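Local coordinates for protein HcgB (Methanococcus maripaludis, PDB 5D5P) that probably acts as a guanylyltransferase that transfers a GMP moiety from GTP to a pyridinol precursor during biosynthesis of the [Fe]-hydrogenase FeGP cofactor, at residues Q31-S36 / R121-S126; S54-R59 / T148-I153; S109-L114 / E143-T148. All coordinates share one frame; numbering follows the deposited sequence. Where two conformers were deposited one is given.

Contact 1: Q31-S36 / R121-S126; sequences QSTIKS and RILTGS
Leu123, the first of two residues in a classic beta bulge on strand 122-128, pushes its isobutyl group onto Thr33 and Ile34 of helix 24-35. In the bulge Leu123 and Thr124 both face Ile115 of the neighbouring strand 111-117, with Leu123 in a helix-like backbone conformation (psi -38°) rather than an extended one. The bonds from CA to CB of Leu123 and Thr124 consequently both point at the helix, where a regular strand would send successive residues to alternate faces. The backbones are closest at Ile34 and Leu123, whose CA atoms are 8.7 Å apart, and side chains span that distance.

One methyl does the touching. Leu123 CD1 sits 3.9 Å from Thr33 CG2 and 4.1 Å from Ile34 CG1, so it meets two consecutive helix residues at once. Against Thr33 it comes in at a slant; past Ile34 the two side chains run in opposite directions. Thr33 can offer its methyl because CG2 stands anti to the backbone N while OG1 (chi1 -63°) turns back to the carbonyl O of Ala29, one turn earlier in the helix. Thr124 approaches more loosely, its CG2 staying 4.6 Å from Ile34 CD1, and its OG1 is engaged with Ala149 O and Arg152 NH2.

Leu97 of strand 97-103 touches both Ile34 and Leu123, and Ile3 of helix 3-15 lies against Thr33. Ile106 of the second subunit packs on Leu123, which places this end of the strand at the dimer interface.

No hydrogen bond joins the two segments. The hydroxyl of Thr33 is satisfied inside its own helix, so the helix meets the bulged strand through apolar contacts alone, with no directional bond between them to fix the fit.

Contact 2: S54-R59 / T148-I153; sequences SDIISR and TALERI
Ile57 and Leu150 mark the closest backbone approach between the last turns of helix 47-57 and helix 138-151, with their CA atoms 9.6 Å apart. This is helix-on-helix packing within the alpha/beta fold of the Maf clan, in which helices lie against a mixed beta-sheet. Near the contact each backbone turns through an i to i-3 bond: Arg59 N donates to Ile56 O at 3.1 Å, and Ile153 N does the same with Leu150 O.

From helix 138-151 a single side chain crosses the gap. Leu150 reaches out with CD1, which comes within 3.8 Å of Ile56 CG2, the branch methyl and not the longer arm of that isoleucine. The leucine and the isoleucine pass side by side, each heading the opposite way to the other. Ile57 joins in less directly: its bond from CA to CB does not aim at Leu150, but the fold at chi2 (-59°) brings its tip closer, leaving CD1 4.4 Å from Leu150 CD1. Leu150 thus meets two adjacent isoleucines through the same methyl, all three residues being buried.

Further apolar groups complete the surroundings. Ile60, Ile155 and Val157 also touch Leu150, bringing in the chain after both helices, and Ile57 rests on Ile65 of strand 64-67.

Ser58, close to the end of helix 47-57, bonds back to its own turn. Its OG donates to Ser54 O at 2.7 Å from above the carbonyl plane, 40° out of it, while Ser58 N bonds to the same oxygen from the opposite face.

Contact 3: S109-L114 / E143-T148; sequences SGSLLL and ELELIT
Leu113 and Glu145 carry this contact, crossing each other at the point where the backbones are nearest, CA to CA 6.4 Å. Glu145 sets its CB against the leucine, 4.0 Å from Leu113 CB and equally near Leu113 CD1. Beyond CG the glutamate is extended, which takes its carboxylate along the strand, so that OE1 lies 3.8 Å from Leu113 CB and OE2 reaches 3.6 Å from Ser111 CB. These are van der Waals approaches. The polar bonds of the buried carboxylate go to neighbouring strands, OE1 to Arg101 NE in a salt bridge and OE2 to Ser128 OG in a hydrogen bond.

Helix 138-151 packs here on a face of the mixed sheet, its local axis 8.7 Å from that of strand 111-114 and inclined to it by 44°. With CG anti to the backbone N (chi1 177°), Leu113 stretches far enough for CD1 to come 4.2 Å from Leu146 CB. Leu146 also touches Val53 and Ile56 of helix 47-57. One strand over, Ser126 OG hydrogen-bonds to the carbonyl O of Glu145.

Starting at the N terminus, the chain passes 31-36 and then 54-59 before either has met its partner, and 109-114 opens contact 3 as well. Contact 1 is the first to close, when strand 122-128 returns to helix 24-35 after 84 intervening residues. Contact 3 follows, closing across 28 residues at 143-148; contact 2 closes last, at 148-153. Contact 1 therefore crosses both others, while contact 3 falls wholly within the span of contact 2, the two sharing Thr148 on helix 138-151. That helix is common ground: it meets the sheet in contact 3 and helix 47-57 in contact 2. Gln31 NE2 to Ile153 O, just past that helix, joins contact 1 to contact 2.

Contact 1: Q31-S36 / R121-S126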
loop_
_atom_site.group_PDB
_atom_site.type_symbol
_atom_site.label_atom_id
_atom_site.label_comp_id
_atom_site.label_asym_id
_atom_site.label_seq_id
_atom_site.Cartn_x
_atom_site.Cartn_y
_atom_site.Cartn_z
ATOM N N GLN A 31 0.646 18.071 3.003
ATOM C CA GLN A 31 -0.514 18.846 2.599
ATOM C C GLN A 31 -0.097 19.949 1.625
ATOM O O GLN A 31 -0.772 20.200 0.629
ATOM C CB GLN A 31 -1.217 19.446 3.818
ATOM C CG GLN A 31 -1.854 18.411 4.722
ATOM C CD GLN A 31 -2.556 19.027 5.917
ATOM O OE1 GLN A 31 -2.604 20.247 6.061
ATOM N NE2 GLN A 31 -3.108 18.180 6.779
ATOM N N SER A 32 1.030 20.586 1.914
ATOM C CA SER A 32 1.525 21.690 1.105
ATOM C C SER A 32 1.887 21.251 -0.314
ATOM O O SER A 32 1.573 21.927 -1.283
ATOM C CB SER A 32 2.735 22.335 1.789
ATOM O OG SER A 32 3.232 23.401 1.010
ATOM N N THR A 33 2.532 20.095 -0.417
ATOM C CA THR A 33 2.927 19.520 -1.679
ATOM C C THR A 33 1.723 19.230 -2.546
ATOM O O THR A 33 1.751 19.454 -3.752
ATOM C CB THR A 33 3.710 18.218 -1.430
ATOM O OG1 THR A 33 4.903 18.544 -0.704
ATOM C CG2 THR A 33 4.080 17.540 -2.735
ATOM N N ILE A 34 0.676 18.690 -1.926
ATOM C CA ILE A 34 -0.554 18.353 -2.651
ATOM C C ILE A 34 -1.282 19.626 -3.083
ATOM O O ILE A 34 -1.680 19.761 -4.239
ATOM C CB ILE A 34 -1.503 17.445 -1.803
ATOM C CG1 ILE A 34 -0.904 16.040 -1.656
ATOM C CG2 ILE A 34 -2.893 17.372 -2.431
ATOM C CD1 ILE A 34 -1.622 15.126 -0.656
ATOM N N LYS A 35 -1.449 20.568 -2.163
ATOM C CA LYS A 35 -2.249 21.763 -2.458
ATOM C C LYS A 35 -1.540 22.708 -3.429
ATOM O O LYS A 35 -2.195 23.459 -4.139
ATOM C CB LYS A 35 -2.625 22.477 -1.162
ATOM C CG LYS A 35 -3.602 21.675 -0.312
ATOM C CD LYS A 35 -3.862 22.353 1.024
ATOM C CE LYS A 35 -5.002 21.698 1.792
ATOM N NZ LYS A 35 -4.994 22.082 3.246
ATOM N N SER A 36 -0.207 22.668 -3.466
ATOM C CA SER A 36 0.530 23.617 -4.294
ATOM C C SER A 36 0.829 23.062 -5.682
ATOM O O SER A 36 1.413 23.758 -6.515
ATOM C CB SER A 36 1.834 24.036 -3.614
ATOM O OG SER A 36 2.809 23.013 -3.702
ATOM N N ARG A 121 8.079 9.874 -4.757
ATOM C CA ARG A 121 7.900 9.633 -3.320
ATOM C C ARG A 121 6.438 9.485 -2.965
ATOM O O ARG A 121 5.596 10.212 -3.470
ATOM C CB ARG A 121 8.520 10.769 -2.506
ATOM C CG ARG A 121 9.998 10.854 -2.724
ATOM C CD ARG A 121 10.641 12.027 -1.976
ATOM N NE ARG A 121 10.284 13.294 -2.602
ATOM C CZ ARG A 121 11.018 14.406 -2.543
ATOM N NH1 ARG A 121 12.156 14.455 -1.819
ATOM N NH2 ARG A 121 10.603 15.491 -3.197
ATOM N N ILE A 122 6.147 8.547 -2.065
ATOM C CA ILE A 122 4.756 8.246 -1.749
ATOM C C ILE A 122 4.261 9.093 -0.583
ATOM O O ILE A 122 4.829 9.042 0.502
ATOM C CB ILE A 122 4.600 6.753 -1.406
ATOM C CG1 ILE A 122 4.873 5.923 -2.660
ATOM C CG2 ILE A 122 3.188 6.455 -0.875
ATOM C CD1 ILE A 122 5.137 4.461 -2.324
ATOM N N LEU A 123 3.191 9.860 -0.812
ATOM C CA LEU A 123 2.702 10.807 0.187
ATOM C C LEU A 123 1.570 10.224 1.034
ATOM O O LEU A 123 1.487 10.454 2.223
ATOM C CB LEU A 123 2.229 12.097 -0.498
ATOM C CG LEU A 123 3.233 12.732 -1.451
ATOM C CD1 LEU A 123 2.644 14.015 -1.993
ATOM C CD2 LEU A 123 4.519 13.065 -0.685
ATOM N N THR A 124 0.706 9.454 0.385
ATOM C CA THR A 124 -0.442 8.849 1.054
ATOM C C THR A 124 -1.053 7.830 0.097
ATOM O O THR A 124 -0.637 7.751 -1.043
ATOM C CB THR A 124 -1.495 9.894 1.466
ATOM O OG1 THR A 124 -2.537 9.249 2.214
ATOM C CG2 THR A 124 -2.127 10.597 0.244
ATOM N N GLY A 125 -2.034 7.064 0.555
ATOM C CA GLY A 125 -2.588 5.995 -0.256
ATOM C C GLY A 125 -3.774 5.341 0.445
ATOM O O GLY A 125 -4.090 5.651 1.592
ATOM N N SER A 126 -4.439 4.419 -0.244
ATOM C CA SER A 126 -5.505 3.668 0.386
ATOM C C SER A 126 -5.713 2.378 -0.395
ATOM O O SER A 126 -5.233 2.264 -1.521
ATOM C CB SER A 126 -6.776 4.492 0.395
ATOM O OG SER A 126 -7.067 4.814 -0.938
#

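Contact 2: S54-R59 / T148-I153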
loop_
_atom_site.group_PDB
_atom_site.type_symbol
_atom_site.label_atom_id
_atom_site.label_comp_id
_atom_site.label_asym_id
_atom_site.label_seq_id
_atom_site.Cartn_x
_atom_site.Cartn_y
_atom_site.Cartn_z
ATOM N N SER A 54 -10.373 13.849 -10.896
ATOM C CA SER A 54 -10.205 15.249 -11.250
ATOM C C SER A 54 -11.185 16.131 -10.477
ATOM O O SER A 54 -10.815 17.208 -9.994
ATOM C CB SER A 54 -10.380 15.429 -12.767
ATOM O OG SER A 54 -10.249 16.790 -13.130
ATOM N N ASP A 55 -12.426 15.681 -10.336
ATOM C CA ASP A 55 -13.409 16.485 -9.631
ATOM C C ASP A 55 -13.016 16.705 -8.175
ATOM O O ASP A 55 -13.244 17.775 -7.633
ATOM C CB ASP A 55 -14.792 15.837 -9.702
ATOM C CG ASP A 55 -15.443 16.000 -11.069
ATOM O OD1 ASP A 55 -14.926 16.795 -11.883
ATOM O OD2 ASP A 55 -16.455 15.321 -11.339
ATOM N N ILE A 56 -12.385 15.714 -7.555
ATOM C CA ILE A 56 -11.986 15.858 -6.156
ATOM C C ILE A 56 -10.752 16.734 -6.035
ATOM O O ILE A 56 -10.704 17.645 -5.221
ATOM C CB ILE A 56 -11.702 14.485 -5.501
ATOM C CG1 ILE A 56 -13.015 13.741 -5.274
ATOM C CG2 ILE A 56 -10.952 14.668 -4.178
ATOM C CD1 ILE A 56 -12.820 12.268 -4.995
ATOM N N ILE A 57 -9.748 16.434 -6.842
ATOM C CA ILE A 57 -8.466 17.137 -6.754
ATOM C C ILE A 57 -8.623 18.608 -7.139
ATOM O O ILE A 57 -7.879 19.469 -6.653
ATOM C CB ILE A 57 -7.417 16.462 -7.629
ATOM C CG1 ILE A 57 -7.161 15.055 -7.098
ATOM C CG2 ILE A 57 -6.127 17.253 -7.651
ATOM C CD1 ILE A 57 -6.669 15.025 -5.657
ATOM N N SER A 58 -9.586 18.888 -8.018
ATOM C CA SER A 58 -9.819 20.264 -8.470
ATOM C C SER A 58 -10.284 21.154 -7.340
ATOM O O SER A 58 -10.125 22.369 -7.409
ATOM C CB SER A 58 -10.872 20.314 -9.583
ATOM O OG SER A 58 -10.338 19.788 -10.780
ATOM N N ARG A 59 -10.831 20.550 -6.289
ATOM C CA ARG A 59 -11.349 21.334 -5.168
ATOM C C ARG A 59 -10.257 21.720 -4.178
ATOM O O ARG A 59 -10.475 22.563 -3.320
ATOM C CB ARG A 59 -12.461 20.579 -4.434
ATOM C CG ARG A 59 -13.740 20.453 -5.238
ATOM C CD ARG A 59 -14.798 19.693 -4.467
ATOM N NE ARG A 59 -15.185 20.405 -3.252
ATOM C CZ ARG A 59 -15.929 19.879 -2.285
ATOM N NH1 ARG A 59 -16.356 18.629 -2.395
ATOM N NH2 ARG A 59 -16.239 20.595 -1.211
ATOM N N THR A 148 -10.311 8.743 1.184
ATOM C CA THR A 148 -9.605 8.109 2.302
ATOM C C THR A 148 -8.129 8.509 2.326
ATOM O O THR A 148 -7.581 8.842 3.386
ATOM C CB THR A 148 -9.726 6.563 2.237
ATOM O OG1 THR A 148 -11.103 6.201 2.456
ATOM C CG2 THR A 148 -8.913 5.916 3.338
ATOM N N ALA A 149 -7.496 8.489 1.157
ATOM C CA ALA A 149 -6.061 8.796 1.081
ATOM C C ALA A 149 -5.826 10.247 1.484
ATOM O O ALA A 149 -4.821 10.563 2.141
ATOM C CB ALA A 149 -5.511 8.511 -0.319
ATOM N N LEU A 150 -6.755 11.131 1.124
ATOM C CA LEU A 150 -6.590 12.532 1.506
ATOM C C LEU A 150 -6.872 12.728 2.992
ATOM O O LEU A 150 -6.121 13.428 3.658
ATOM C CB LEU A 150 -7.481 13.446 0.668
ATOM C CG LEU A 150 -7.078 13.531 -0.806
ATOM C CD1 LEU A 150 -8.204 14.159 -1.604
ATOM C CD2 LEU A 150 -5.777 14.314 -1.004
ATOM N N GLU A 151 -7.931 12.107 3.521
ATOM C CA GLU A 151 -8.298 12.288 4.928
ATOM C C GLU A 151 -7.205 11.855 5.894
ATOM O O GLU A 151 -7.033 12.468 6.961
ATOM C CB GLU A 151 -9.549 11.478 5.246
ATOM C CG GLU A 151 -10.797 12.045 4.696
ATOM C CD GLU A 151 -12.011 11.260 5.119
ATOM O OE1 GLU A 151 -11.838 10.126 5.631
ATOM O OE2 GLU A 151 -13.125 11.784 4.939
ATOM N N ARG A 152 -6.461 10.822 5.511
ATOM C CA ARG A 152 -5.474 10.283 6.432
ATOM C C ARG A 152 -4.213 11.140 6.507
ATOM O O ARG A 152 -3.410 10.930 7.410
ATOM C CB ARG A 152 -5.135 8.835 6.088
ATOM C CG ARG A 152 -4.534 8.646 4.772
ATOM C CD ARG A 152 -4.518 7.145 4.443
ATOM N NE ARG A 152 -3.537 6.381 5.216
ATOM C CZ ARG A 152 -2.216 6.441 5.043
ATOM N NH1 ARG A 152 -1.428 5.669 5.783
ATOM N NH2 ARG A 152 -1.668 7.301 4.173
ATOM N N ILE A 153 -4.057 12.139 5.621
ATOM C CA ILE A 153 -3.009 13.141 5.848
ATOM C C ILE A 153 -3.600 14.530 6.130
ATOM O O ILE A 153 -2.897 15.541 6.051
ATOM C CB ILE A 153 -1.973 13.221 4.685
ATOM C CG1 ILE A 153 -2.626 13.299 3.300
ATOM C CG2 ILE A 153 -1.078 11.997 4.749
ATOM C CD1 ILE A 153 -3.210 14.687 2.963
#

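Contact 3: S109-L114 / E143-T148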
loop_
_atom_site.group_PDB
_atom_site.type_symbol
_atom_site.label_atom_id
_atom_site.label_comp_id
_atom_site.label_asym_id
_atom_site.label_seq_id
_atom_site.Cartn_x
_atom_site.Cartn_y
_atom_site.Cartn_z
ATOM N N SER A 109 -5.013 -9.471 -5.053
ATOM C CA SER A 109 -4.639 -8.673 -3.884
ATOM C C SER A 109 -5.395 -7.365 -3.778
ATOM O O SER A 109 -5.136 -6.582 -2.856
ATOM C CB SER A 109 -3.136 -8.355 -3.891
ATOM O OG SER A 109 -2.788 -7.592 -5.032
ATOM N N GLY A 110 -6.324 -7.118 -4.702
ATOM C CA GLY A 110 -7.133 -5.900 -4.648
ATOM C C GLY A 110 -6.382 -4.665 -5.118
ATOM O O GLY A 110 -5.279 -4.781 -5.695
ATOM N N SER A 111 -6.942 -3.490 -4.828
ATOM C CA SER A 111 -6.431 -2.246 -5.392
ATOM C C SER A 111 -5.735 -1.371 -4.398
ATOM O O SER A 111 -6.077 -1.350 -3.218
ATOM C CB SER A 111 -7.568 -1.428 -6.015
ATOM O OG SER A 111 -8.131 -2.152 -7.090
ATOM N N LEU A 112 -4.768 -0.621 -4.924
ATOM C CA LEU A 112 -4.042 0.392 -4.155
ATOM C C LEU A 112 -4.097 1.700 -4.922
ATOM O O LEU A 112 -3.839 1.711 -6.141
ATOM C CB LEU A 112 -2.567 -0.047 -3.946
ATOM C CG LEU A 112 -1.635 0.996 -3.350
ATOM C CD1 LEU A 112 -1.966 1.282 -1.872
ATOM C CD2 LEU A 112 -0.174 0.522 -3.495
ATOM N N LEU A 113 -4.487 2.784 -4.244
ATOM C CA LEU A 113 -4.339 4.123 -4.802
ATOM C C LEU A 113 -3.174 4.813 -4.072
ATOM O O LEU A 113 -3.050 4.708 -2.866
ATOM C CB LEU A 113 -5.650 4.941 -4.654
ATOM C CG LEU A 113 -5.560 6.391 -5.139
ATOM C CD1 LEU A 113 -6.926 6.829 -5.678
ATOM C CD2 LEU A 113 -5.183 7.319 -3.998
ATOM N N LEU A 114 -2.321 5.508 -4.825
ATOM C CA LEU A 114 -1.213 6.278 -4.260
ATOM C C LEU A 114 -1.263 7.701 -4.768
ATOM O O LEU A 114 -1.663 7.967 -5.911
ATOM C CB LEU A 114 0.145 5.673 -4.644
ATOM C CG LEU A 114 0.430 4.241 -4.157
ATOM C CD1 LEU A 114 1.735 3.736 -4.820
ATOM C CD2 LEU A 114 0.560 4.204 -2.649
ATOM N N GLU A 143 -13.666 6.876 -5.728
ATOM C CA GLU A 143 -14.000 8.013 -4.875
ATOM C C GLU A 143 -13.594 7.767 -3.420
ATOM O O GLU A 143 -12.891 8.585 -2.827
ATOM C CB GLU A 143 -15.498 8.313 -4.944
ATOM C CG GLU A 143 -15.918 9.470 -4.070
ATOM C CD GLU A 143 -17.415 9.749 -4.155
ATOM O OE1 GLU A 143 -18.186 8.837 -4.524
ATOM O OE2 GLU A 143 -17.811 10.895 -3.882
ATOM N N LEU A 144 -14.009 6.635 -2.850
ATOM C CA LEU A 144 -13.674 6.318 -1.466
ATOM C C LEU A 144 -12.154 6.193 -1.282
ATOM O O LEU A 144 -11.619 6.624 -0.251
ATOM C CB LEU A 144 -14.351 5.025 -1.024
ATOM C CG LEU A 144 -14.035 4.571 0.397
ATOM C CD1 LEU A 144 -14.509 5.658 1.358
ATOM C CD2 LEU A 144 -14.695 3.235 0.710
ATOM N N GLU A 145 -11.469 5.591 -2.255
ATOM C CA GLU A 145 -10.013 5.419 -2.152
ATOM C C GLU A 145 -9.379 6.792 -2.017
ATOM O O GLU A 145 -8.503 7.002 -1.173
ATOM C CB GLU A 145 -9.415 4.696 -3.377
ATOM C CG GLU A 145 -9.686 3.191 -3.422
ATOM C CD GLU A 145 -9.343 2.578 -4.771
ATOM O OE1 GLU A 145 -8.891 3.331 -5.674
ATOM O OE2 GLU A 145 -9.534 1.346 -4.932
ATOM N N LEU A 146 -9.838 7.723 -2.849
ATOM C CA LEU A 146 -9.150 9.019 -2.913
ATOM C C LEU A 146 -9.461 9.861 -1.692
ATOM O O LEU A 146 -8.561 10.481 -1.100
ATOM C CB LEU A 146 -9.511 9.758 -4.196
ATOM C CG LEU A 146 -8.856 11.129 -4.382
ATOM C CD1 LEU A 146 -7.355 11.008 -4.239
ATOM C CD2 LEU A 146 -9.200 11.662 -5.781
ATOM N N ILE A 147 -10.729 9.877 -1.306
ATOM C CA ILE A 147 -11.151 10.621 -0.121
ATOM C C ILE A 147 -10.431 10.061 1.116
ATOM O O ILE A 147 -9.973 10.821 1.984
ATOM C CB ILE A 147 -12.670 10.574 0.070
ATOM C CG1 ILE A 147 -13.341 11.416 -1.019
ATOM C CG2 ILE A 147 -13.053 11.113 1.430
ATOM C CD1 ILE A 147 -14.838 11.415 -0.949
ATOM N N THR A 148 -10.311 8.743 1.184
ATOM C CA THR A 148 -9.605 8.109 2.302
ATOM C C THR A 148 -8.129 8.509 2.326
ATOM O O THR A 148 -7.581 8.842 3.386
ATOM C CB THR A 148 -9.726 6.563 2.237
ATOM O OG1 THR A 148 -11.103 6.201 2.456
ATOM C CG2 THR A 148 -8.913 5.916 3.338
#